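PDB 2GS4: protein YciF from Escherichia coli, which is a homodimeric stress protein of undefined precise role, whose rubrerythrin-like helical bundle of the ferritin superfamily probably binds metal. Local coordinates for residues E110-I114 with E143-D147; L14-Y18 with I58-V62; I6-F10 with L123-Y129. All coordinates share one frame; numbering follows the deposited sequence.

The three contacts join the long helices of one bundle at different heights. Contact 1, between helices 95-126 and 130-159, is nearest the middle, its centre about 6 Å from that of the chain, and it is acidic: two buried glutamates face each other. Contact 2 pairs helices 6-33 and 38-63 about 13 Å from the chain centre and is mostly aliphatic. Both are partly buried overall. Contact 3, about 21 Å out, is buried despite lying farthest from the centre, combining aromatic and aliphatic packing with one tyrosine-glutamate hydrogen bond. It shares helix 6-33 with contact 2 and helix 95-126 with contact 1; contacts 1 and 3 also touch the second subunit.

Contact 1: E110-I114 with E143-D147; sequences EHYEI and EKATD
Glu110 and Glu143 leave their facing helices with matching first torsions, each CG anti to its own carbonyl carbon (chi1 -69° in both), and each chain then bends at the next bond. The two carboxyl groups are thereby folded against one another, the chains crossing at about a right angle and the carboxylate planes 61° apart. Glu110 OE1 comes to 2.5 Å from Glu143 OE2, and the same Glu143 oxygen lies 3.8 Å from Glu113 CB. Thr146 CG2 sits 4.1 Å from Glu110 CD and supplies an apolar flank to this otherwise polar meeting. Nearer the backbones, Glu110 runs past Asp147 in the opposite direction, leaving Asp147 OD1 3.5 Å from Glu110 CB. Ile114 fills the other side of the interface: its CG1 rests 3.8 Å from Glu143 CB, while its CD1 lies over the backbone, 3.9 Å from Lys144 CA and close to the carboxylate of Asp147. An alanine in place of Glu110 removes the carboxylate, and would probably leave Glu143 without the group it faces and open a gap beside Thr146. The two segments run nearly antiparallel, at 161°, their axes approaching to 9.6 Å. Helix 38-63 completes the polar cluster: Gln54 and His47 both hydrogen-bond Glu143 OE1, gripping the oxygen farther from Glu110, and Glu50 bonds Thr146 OG1. Such a gathering of carboxylates and histidine within a helical bundle is consistent with the dimetal sites of rubrerythrin and ferritin relatives. Helix 6-33 adds Glu21 close to Glu113, with Ala20 and Leu24 packed against the latter, so four long helices surround the acidic cluster, while Tyr112 packs on helix 76-89 and His111 on Lys74 of the second subunit.

Contact 2: L14-Y18 with I58-V62; sequences LSDTY and IDQVV
Ile58 is the main bump of helix 38-63 here, reaching into the hollow formed by Leu14, Thr17 and Tyr18 on helix 6-33. Its two branches divide the work. Ile58 CG2 abuts the ring edge, 3.5 Å from Tyr18 CD1, whereas Ile58 CD1 goes deeper, to 3.9 Å from Tyr18 CA, and also meets Thr17 CG2. One turn away the roles are exchanged: Leu14, with CG anti to the backbone N (chi1 -176°), sends CD2 across to the neighbouring valines. That methyl settles between Val61 CG1 and Val62 CG2, at 3.9 Å from each; it meets Val61 tip to tip and passes Val62 at a slant. Asp59 borders the aromatic edge, its OD1 3.7 Å from Tyr18 CE1, in a polar fringe where Lys22 makes a weak hydrogen bond to Tyr18 OH. Tyr117 of helix 95-126 packs on both Thr17 and Ile58, and helix 130-159 covers Val61 with Ala132, Leu135 and Leu136. The axes of the two segments approach to 11.4 Å, at 157°. This is the interlocking of an antiparallel helix hairpin, the first two long helices of a ferritin-like four-helix bundle.

Contact 3: I6-F10 with L123-Y129; sequences IEDVF and LAEQLGY
The Schellman motif ending helix 95-126, with Leu127 just before its glycine and Tyr129 as N-cap of helix 130-159, meets Ile6, Glu7 and Phe10 at the start of helix 6-33. Gly128 takes a phi of +81°, where any side chain would jam against the carbonyl O of Leu127, and Tyr129 N bonds back to Ala124 O. This brings Tyr129 over Leu127, whose CB lies against one ring face, and carries the phenol to Glu7. Tyr129 OH donates to Glu7 OE2 at 2.7 Å, reaching the anti side of the carboxylate from 25° out of its plane; Asn67 donates to the same hydroxyl. The edge of Tyr129 points toward the face of Phe10 in an offset edge-to-face pair, centroids 6.0 Å apart. Phe10 CG lies anti to the backbone N (chi1 180°), which carries the ring across to Leu123 CB, 3.6 Å from Phe10 CD2, and Ala124 CB, 3.8 Å from Phe10 CE2; Leu127 CD1 sits 3.6 Å from Phe10 CB. Ile6 CG2 presses tightly on Leu127 CD2 at 3.4 Å. Ile6, Val9 and Leu123 touch the second subunit. A Schellman C-cap running into an N-cap, closed by helix 6-33, forms one end of the ferritin-like bundle.

Contact 1: E110-I114 with E143-D147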
loop_
_atom_site.group_PDB
_atom_site.type_symbol
_atom_site.label_atom_id
_atom_site.label_comp_id
_atom_site.label_asym_id
_atom_site.label_seq_id
_atom_site.Cartn_x
_atom_site.Cartn_y
_atom_site.Cartn_z
ATOM N N GLU A 110 -7.855 -4.447 -5.436
ATOM C CA GLU A 110 -7.396 -5.708 -6.010
ATOM C C GLU A 110 -5.950 -5.639 -6.505
ATOM O O GLU A 110 -5.210 -6.611 -6.382
ATOM C CB GLU A 110 -8.318 -6.182 -7.142
ATOM C CG GLU A 110 -9.702 -6.627 -6.657
ATOM C CD GLU A 110 -9.642 -7.510 -5.418
ATOM O OE1 GLU A 110 -9.034 -8.599 -5.474
ATOM O OE2 GLU A 110 -10.208 -7.105 -4.384
ATOM N N HIS A 111 -5.536 -4.502 -7.054
ATOM C CA HIS A 111 -4.157 -4.373 -7.520
ATOM C C HIS A 111 -3.259 -4.646 -6.313
ATOM O O HIS A 111 -2.288 -5.403 -6.399
ATOM C CB HIS A 111 -3.906 -2.963 -8.073
ATOM C CG HIS A 111 -2.488 -2.715 -8.492
ATOM N ND1 HIS A 111 -2.132 -2.450 -9.797
ATOM C CD2 HIS A 111 -1.341 -2.667 -7.773
ATOM C CE1 HIS A 111 -0.827 -2.248 -9.864
ATOM N NE2 HIS A 111 -0.324 -2.374 -8.651
ATOM N N TYR A 112 -3.609 -4.044 -5.181
ATOM C CA TYR A 112 -2.848 -4.216 -3.952
ATOM C C TYR A 112 -2.866 -5.663 -3.451
ATOM O O TYR A 112 -1.830 -6.224 -3.123
ATOM C CB TYR A 112 -3.405 -3.303 -2.861
ATOM C CG TYR A 112 -2.685 -3.398 -1.531
ATOM C CD1 TYR A 112 -1.495 -2.708 -1.308
ATOM C CD2 TYR A 112 -3.209 -4.161 -0.488
ATOM C CE1 TYR A 112 -0.847 -2.771 -0.075
ATOM C CE2 TYR A 112 -2.571 -4.232 0.746
ATOM C CZ TYR A 112 -1.392 -3.531 0.946
ATOM O OH TYR A 112 -0.771 -3.571 2.173
ATOM N N GLU A 113 -4.044 -6.268 -3.392
ATOM C CA GLU A 113 -4.136 -7.637 -2.893
ATOM C C GLU A 113 -3.374 -8.644 -3.738
ATOM O O GLU A 113 -2.634 -9.475 -3.208
ATOM C CB GLU A 113 -5.601 -8.035 -2.755
ATOM C CG GLU A 113 -6.305 -7.253 -1.656
ATOM C CD GLU A 113 -6.004 -7.796 -0.271
ATOM O OE1 GLU A 113 -6.648 -8.788 0.123
ATOM O OE2 GLU A 113 -5.118 -7.243 0.416
ATOM N N ILE A 114 -3.537 -8.558 -5.053
ATOM C CA ILE A 114 -2.845 -9.450 -5.969
ATOM C C ILE A 114 -1.325 -9.354 -5.784
ATOM O O ILE A 114 -0.646 -10.368 -5.624
ATOM C CB ILE A 114 -3.260 -9.129 -7.423
ATOM C CG1 ILE A 114 -4.698 -9.616 -7.637
ATOM C CG2 ILE A 114 -2.283 -9.742 -8.412
ATOM C CD1 ILE A 114 -5.348 -9.144 -8.924
ATOM N N GLU A 143 -8.350 -13.655 -6.151
ATOM C CA GLU A 143 -8.300 -12.204 -6.273
ATOM C C GLU A 143 -8.181 -11.802 -7.736
ATOM O O GLU A 143 -8.742 -10.787 -8.157
ATOM C CB GLU A 143 -7.132 -11.645 -5.466
ATOM C CG GLU A 143 -7.341 -11.771 -3.960
ATOM C CD GLU A 143 -8.671 -11.191 -3.511
ATOM O OE1 GLU A 143 -9.620 -11.973 -3.286
ATOM O OE2 GLU A 143 -8.772 -9.953 -3.400
ATOM N N LYS A 144 -7.453 -12.596 -8.511
ATOM C CA LYS A 144 -7.324 -12.313 -9.933
ATOM C C LYS A 144 -8.695 -12.494 -10.592
ATOM O O LYS A 144 -9.111 -11.666 -11.400
ATOM C CB LYS A 144 -6.275 -13.229 -10.574
ATOM C CG LYS A 144 -4.824 -12.784 -10.310
ATOM C CD LYS A 144 -3.806 -13.715 -10.980
ATOM C CE LYS A 144 -2.371 -13.281 -10.685
ATOM N NZ LYS A 144 -1.376 -14.251 -11.234
ATOM N N ALA A 145 -9.412 -13.554 -10.225
ATOM C CA ALA A 145 -10.735 -13.776 -10.802
ATOM C C ALA A 145 -11.692 -12.677 -10.348
ATOM O O ALA A 145 -12.554 -12.231 -11.112
ATOM C CB ALA A 145 -11.277 -15.143 -10.402
ATOM N N THR A 146 -11.550 -12.240 -9.101
ATOM C CA THR A 146 -12.410 -11.182 -8.593
ATOM C C THR A 146 -12.127 -9.917 -9.404
ATOM O O THR A 146 -13.042 -9.195 -9.784
ATOM C CB THR A 146 -12.166 -10.937 -7.079
ATOM O OG1 THR A 146 -12.598 -12.087 -6.338
ATOM C CG2 THR A 146 -12.920 -9.711 -6.588
ATOM N N ASP A 147 -10.855 -9.671 -9.708
ATOM C CA ASP A 147 -10.498 -8.498 -10.487
ATOM C C ASP A 147 -11.084 -8.579 -11.904
ATOM O O ASP A 147 -11.606 -7.587 -12.409
ATOM C CB ASP A 147 -8.977 -8.329 -10.541
ATOM C CG ASP A 147 -8.561 -6.879 -10.729
ATOM O OD1 ASP A 147 -9.393 -5.981 -10.461
ATOM O OD2 ASP A 147 -7.405 -6.630 -11.129
#

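Contact 2: L14-Y18 with I58-V62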
loop_
_atom_site.group_PDB
_atom_site.type_symbol
_atom_site.label_atom_id
_atom_site.label_comp_id
_atom_site.label_asym_id
_atom_site.label_seq_id
_atom_site.Cartn_x
_atom_site.Cartn_y
_atom_site.Cartn_z
ATOM N N LEU A 14 2.697 -11.149 6.012
ATOM C CA LEU A 14 1.512 -11.982 6.193
ATOM C C LEU A 14 0.596 -11.354 7.241
ATOM O O LEU A 14 -0.631 -11.349 7.088
ATOM C CB LEU A 14 1.917 -13.391 6.642
ATOM C CG LEU A 14 0.761 -14.386 6.769
ATOM C CD1 LEU A 14 0.261 -14.757 5.394
ATOM C CD2 LEU A 14 1.238 -15.635 7.515
ATOM N N SER A 15 1.205 -10.827 8.301
ATOM C CA SER A 15 0.474 -10.187 9.390
ATOM C C SER A 15 -0.205 -8.914 8.892
ATOM O O SER A 15 -1.313 -8.568 9.333
ATOM C CB SER A 15 1.424 -9.845 10.541
ATOM O OG SER A 15 1.958 -11.015 11.134
ATOM N N ASP A 16 0.464 -8.222 7.973
ATOM C CA ASP A 16 -0.074 -6.994 7.404
ATOM C C ASP A 16 -1.271 -7.393 6.545
ATOM O O ASP A 16 -2.338 -6.780 6.614
ATOM C CB ASP A 16 0.985 -6.307 6.537
ATOM C CG ASP A 16 1.023 -4.800 6.736
ATOM O OD1 ASP A 16 1.703 -4.111 5.942
ATOM O OD2 ASP A 16 0.383 -4.305 7.682
ATOM N N THR A 17 -1.101 -8.447 5.754
ATOM C CA THR A 17 -2.187 -8.906 4.899
ATOM C C THR A 17 -3.382 -9.373 5.743
ATOM O O THR A 17 -4.536 -9.138 5.370
ATOM C CB THR A 17 -1.695 -10.016 3.939
ATOM O OG1 THR A 17 -0.891 -9.422 2.910
ATOM C CG2 THR A 17 -2.856 -10.752 3.301
ATOM N N TYR A 18 -3.114 -10.003 6.887
ATOM C CA TYR A 18 -4.189 -10.457 7.775
ATOM C C TYR A 18 -4.995 -9.212 8.148
ATOM O O TYR A 18 -6.220 -9.204 8.075
ATOM C CB TYR A 18 -3.615 -11.086 9.047
ATOM C CG TYR A 18 -4.635 -11.784 9.933
ATOM C CD1 TYR A 18 -5.053 -13.086 9.654
ATOM C CD2 TYR A 18 -5.172 -11.147 11.052
ATOM C CE1 TYR A 18 -5.980 -13.737 10.465
ATOM C CE2 TYR A 18 -6.108 -11.795 11.876
ATOM C CZ TYR A 18 -6.503 -13.089 11.572
ATOM O OH TYR A 18 -7.412 -13.742 12.371
ATOM N N ILE A 58 -5.549 -17.996 5.808
ATOM C CA ILE A 58 -4.361 -17.455 6.459
ATOM C C ILE A 58 -4.119 -18.204 7.777
ATOM O O ILE A 58 -2.974 -18.423 8.162
ATOM C CB ILE A 58 -4.484 -15.919 6.740
ATOM C CG1 ILE A 58 -4.378 -15.123 5.431
ATOM C CG2 ILE A 58 -3.377 -15.474 7.693
ATOM C CD1 ILE A 58 -4.663 -13.630 5.595
ATOM N N ASP A 59 -5.185 -18.580 8.478
ATOM C CA ASP A 59 -5.017 -19.320 9.731
ATOM C C ASP A 59 -4.345 -20.648 9.399
ATOM O O ASP A 59 -3.492 -21.135 10.149
ATOM C CB ASP A 59 -6.360 -19.604 10.411
ATOM C CG ASP A 59 -7.102 -18.345 10.799
ATOM O OD1 ASP A 59 -6.445 -17.349 11.162
ATOM O OD2 ASP A 59 -8.349 -18.360 10.762
ATOM N N GLN A 60 -4.734 -21.213 8.259
ATOM C CA GLN A 60 -4.176 -22.472 7.777
ATOM C C GLN A 60 -2.690 -22.317 7.463
ATOM O O GLN A 60 -1.892 -23.205 7.766
ATOM C CB GLN A 60 -4.900 -22.944 6.508
ATOM C CG GLN A 60 -6.286 -23.563 6.711
ATOM C CD GLN A 60 -6.862 -24.119 5.413
ATOM O OE1 GLN A 60 -6.854 -25.329 5.178
ATOM N NE2 GLN A 60 -7.344 -23.230 4.555
ATOM N N VAL A 61 -2.324 -21.195 6.843
ATOM C CA VAL A 61 -0.927 -20.931 6.495
ATOM C C VAL A 61 -0.090 -20.874 7.755
ATOM O O VAL A 61 1.004 -21.444 7.828
ATOM C CB VAL A 61 -0.751 -19.574 5.764
ATOM C CG1 VAL A 61 0.719 -19.152 5.801
ATOM C CG2 VAL A 61 -1.213 -19.682 4.326
ATOM N N VAL A 62 -0.610 -20.165 8.747
ATOM C CA VAL A 62 0.076 -20.003 10.012
ATOM C C VAL A 62 0.278 -21.352 10.707
ATOM O O VAL A 62 1.365 -21.641 11.209
ATOM C CB VAL A 62 -0.713 -19.026 10.898
ATOM C CG1 VAL A 62 -0.198 -19.046 12.320
ATOM C CG2 VAL A 62 -0.582 -17.616 10.318
#

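Contact 3: I6-F10 with L123-Y129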
loop_
_atom_site.group_PDB
_atom_site.type_symbol
_atom_site.label_atom_id
_atom_site.label_comp_id
_atom_site.label_asym_id
_atom_site.label_seq_id
_atom_site.Cartn_x
_atom_site.Cartn_y
_atom_site.Cartn_z
ATOM N N ILE A 6 14.441 -13.713 5.989
ATOM C CA ILE A 6 13.371 -13.768 4.997
ATOM C C ILE A 6 12.094 -14.105 5.747
ATOM O O ILE A 6 11.001 -13.633 5.436
ATOM C CB ILE A 6 13.675 -14.874 3.969
ATOM C CG1 ILE A 6 14.969 -14.531 3.225
ATOM C CG2 ILE A 6 12.502 -15.063 3.015
ATOM C CD1 ILE A 6 15.004 -13.118 2.663
ATOM N N GLU A 7 12.286 -14.927 6.764
ATOM C CA GLU A 7 11.229 -15.392 7.632
ATOM C C GLU A 7 10.555 -14.210 8.340
ATOM O O GLU A 7 9.325 -14.139 8.389
ATOM C CB GLU A 7 11.835 -16.372 8.638
ATOM C CG GLU A 7 11.061 -17.653 8.770
ATOM C CD GLU A 7 9.626 -17.377 9.110
ATOM O OE1 GLU A 7 9.397 -16.482 9.947
ATOM O OE2 GLU A 7 8.733 -18.046 8.552
ATOM N N ASP A 8 11.346 -13.285 8.886
ATOM C CA ASP A 8 10.772 -12.117 9.562
ATOM C C ASP A 8 9.984 -11.282 8.555
ATOM O O ASP A 8 8.904 -10.786 8.863
ATOM C CB ASP A 8 11.843 -11.205 10.176
ATOM C CG ASP A 8 12.637 -11.865 11.291
ATOM O OD1 ASP A 8 12.060 -12.620 12.103
ATOM O OD2 ASP A 8 13.855 -11.594 11.365
ATOM N N VAL A 9 10.538 -11.115 7.353
ATOM C CA VAL A 9 9.866 -10.341 6.308
ATOM C C VAL A 9 8.548 -11.022 5.965
ATOM O O VAL A 9 7.520 -10.363 5.831
ATOM C CB VAL A 9 10.714 -10.242 5.006
ATOM C CG1 VAL A 9 9.900 -9.554 3.904
ATOM C CG2 VAL A 9 11.988 -9.449 5.258
ATOM N N PHE A 10 8.587 -12.342 5.818
ATOM C CA PHE A 10 7.385 -13.094 5.495
ATOM C C PHE A 10 6.321 -12.963 6.573
ATOM O O PHE A 10 5.154 -12.696 6.260
ATOM C CB PHE A 10 7.713 -14.575 5.262
ATOM C CG PHE A 10 6.503 -15.419 4.931
ATOM C CD1 PHE A 10 5.972 -16.295 5.871
ATOM C CD2 PHE A 10 5.888 -15.332 3.681
ATOM C CE1 PHE A 10 4.840 -17.067 5.577
ATOM C CE2 PHE A 10 4.764 -16.095 3.379
ATOM C CZ PHE A 10 4.240 -16.968 4.330
ATOM N N LEU A 123 7.595 -15.805 -1.400
ATOM C CA LEU A 123 8.392 -15.886 -0.181
ATOM C C LEU A 123 8.172 -17.240 0.487
ATOM O O LEU A 123 9.124 -17.911 0.875
ATOM C CB LEU A 123 8.026 -14.758 0.786
ATOM C CG LEU A 123 8.447 -13.360 0.330
ATOM C CD1 LEU A 123 8.119 -12.353 1.420
ATOM C CD2 LEU A 123 9.939 -13.339 0.029
ATOM N N ALA A 124 6.914 -17.646 0.613
ATOM C CA ALA A 124 6.603 -18.931 1.221
ATOM C C ALA A 124 7.313 -20.034 0.440
ATOM O O ALA A 124 7.919 -20.925 1.034
ATOM C CB ALA A 124 5.092 -19.167 1.222
ATOM N N GLU A 125 7.248 -19.972 -0.887
ATOM C CA GLU A 125 7.904 -20.983 -1.713
ATOM C C GLU A 125 9.400 -21.019 -1.468
ATOM O O GLU A 125 9.996 -22.087 -1.303
ATOM C CB GLU A 125 7.661 -20.715 -3.193
ATOM C CG GLU A 125 6.638 -21.640 -3.803
ATOM C CD GLU A 125 6.443 -21.391 -5.280
ATOM O OE1 GLU A 125 5.986 -20.287 -5.641
ATOM O OE2 GLU A 125 6.750 -22.297 -6.080
ATOM N N GLN A 126 10.004 -19.839 -1.446
ATOM C CA GLN A 126 11.434 -19.716 -1.234
ATOM C C GLN A 126 11.882 -20.086 0.176
ATOM O O GLN A 126 13.065 -20.342 0.403
ATOM C CB GLN A 126 11.879 -18.296 -1.599
ATOM C CG GLN A 126 11.932 -18.069 -3.102
ATOM C CD GLN A 126 13.178 -18.671 -3.729
ATOM O OE1 GLN A 126 14.257 -18.082 -3.676
ATOM N NE2 GLN A 126 13.039 -19.855 -4.311
ATOM N N LEU A 127 10.950 -20.120 1.127
ATOM C CA LEU A 127 11.306 -20.484 2.497
ATOM C C LEU A 127 11.069 -21.974 2.738
ATOM O O LEU A 127 11.304 -22.482 3.829
ATOM C CB LEU A 127 10.503 -19.651 3.501
ATOM C CG LEU A 127 10.901 -18.178 3.660
ATOM C CD1 LEU A 127 9.740 -17.384 4.236
ATOM C CD2 LEU A 127 12.125 -18.072 4.559
ATOM N N GLY A 128 10.601 -22.668 1.708
ATOM C CA GLY A 128 10.346 -24.091 1.834
ATOM C C GLY A 128 9.021 -24.432 2.489
ATOM O O GLY A 128 8.841 -25.557 2.957
ATOM N N TYR A 129 8.101 -23.468 2.550
ATOM C CA TYR A 129 6.782 -23.719 3.136
ATOM C C TYR A 129 5.834 -24.105 2.013
ATOM O O TYR A 129 5.063 -23.282 1.523
ATOM C CB TYR A 129 6.228 -22.480 3.849
ATOM C CG TYR A 129 7.125 -21.932 4.926
ATOM C CD1 TYR A 129 8.121 -22.721 5.492
ATOM C CD2 TYR A 129 6.998 -20.613 5.366
ATOM C CE1 TYR A 129 8.973 -22.218 6.461
ATOM C CE2 TYR A 129 7.847 -20.097 6.334
ATOM C CZ TYR A 129 8.836 -20.906 6.877
ATOM O OH TYR A 129 9.706 -20.408 7.820
#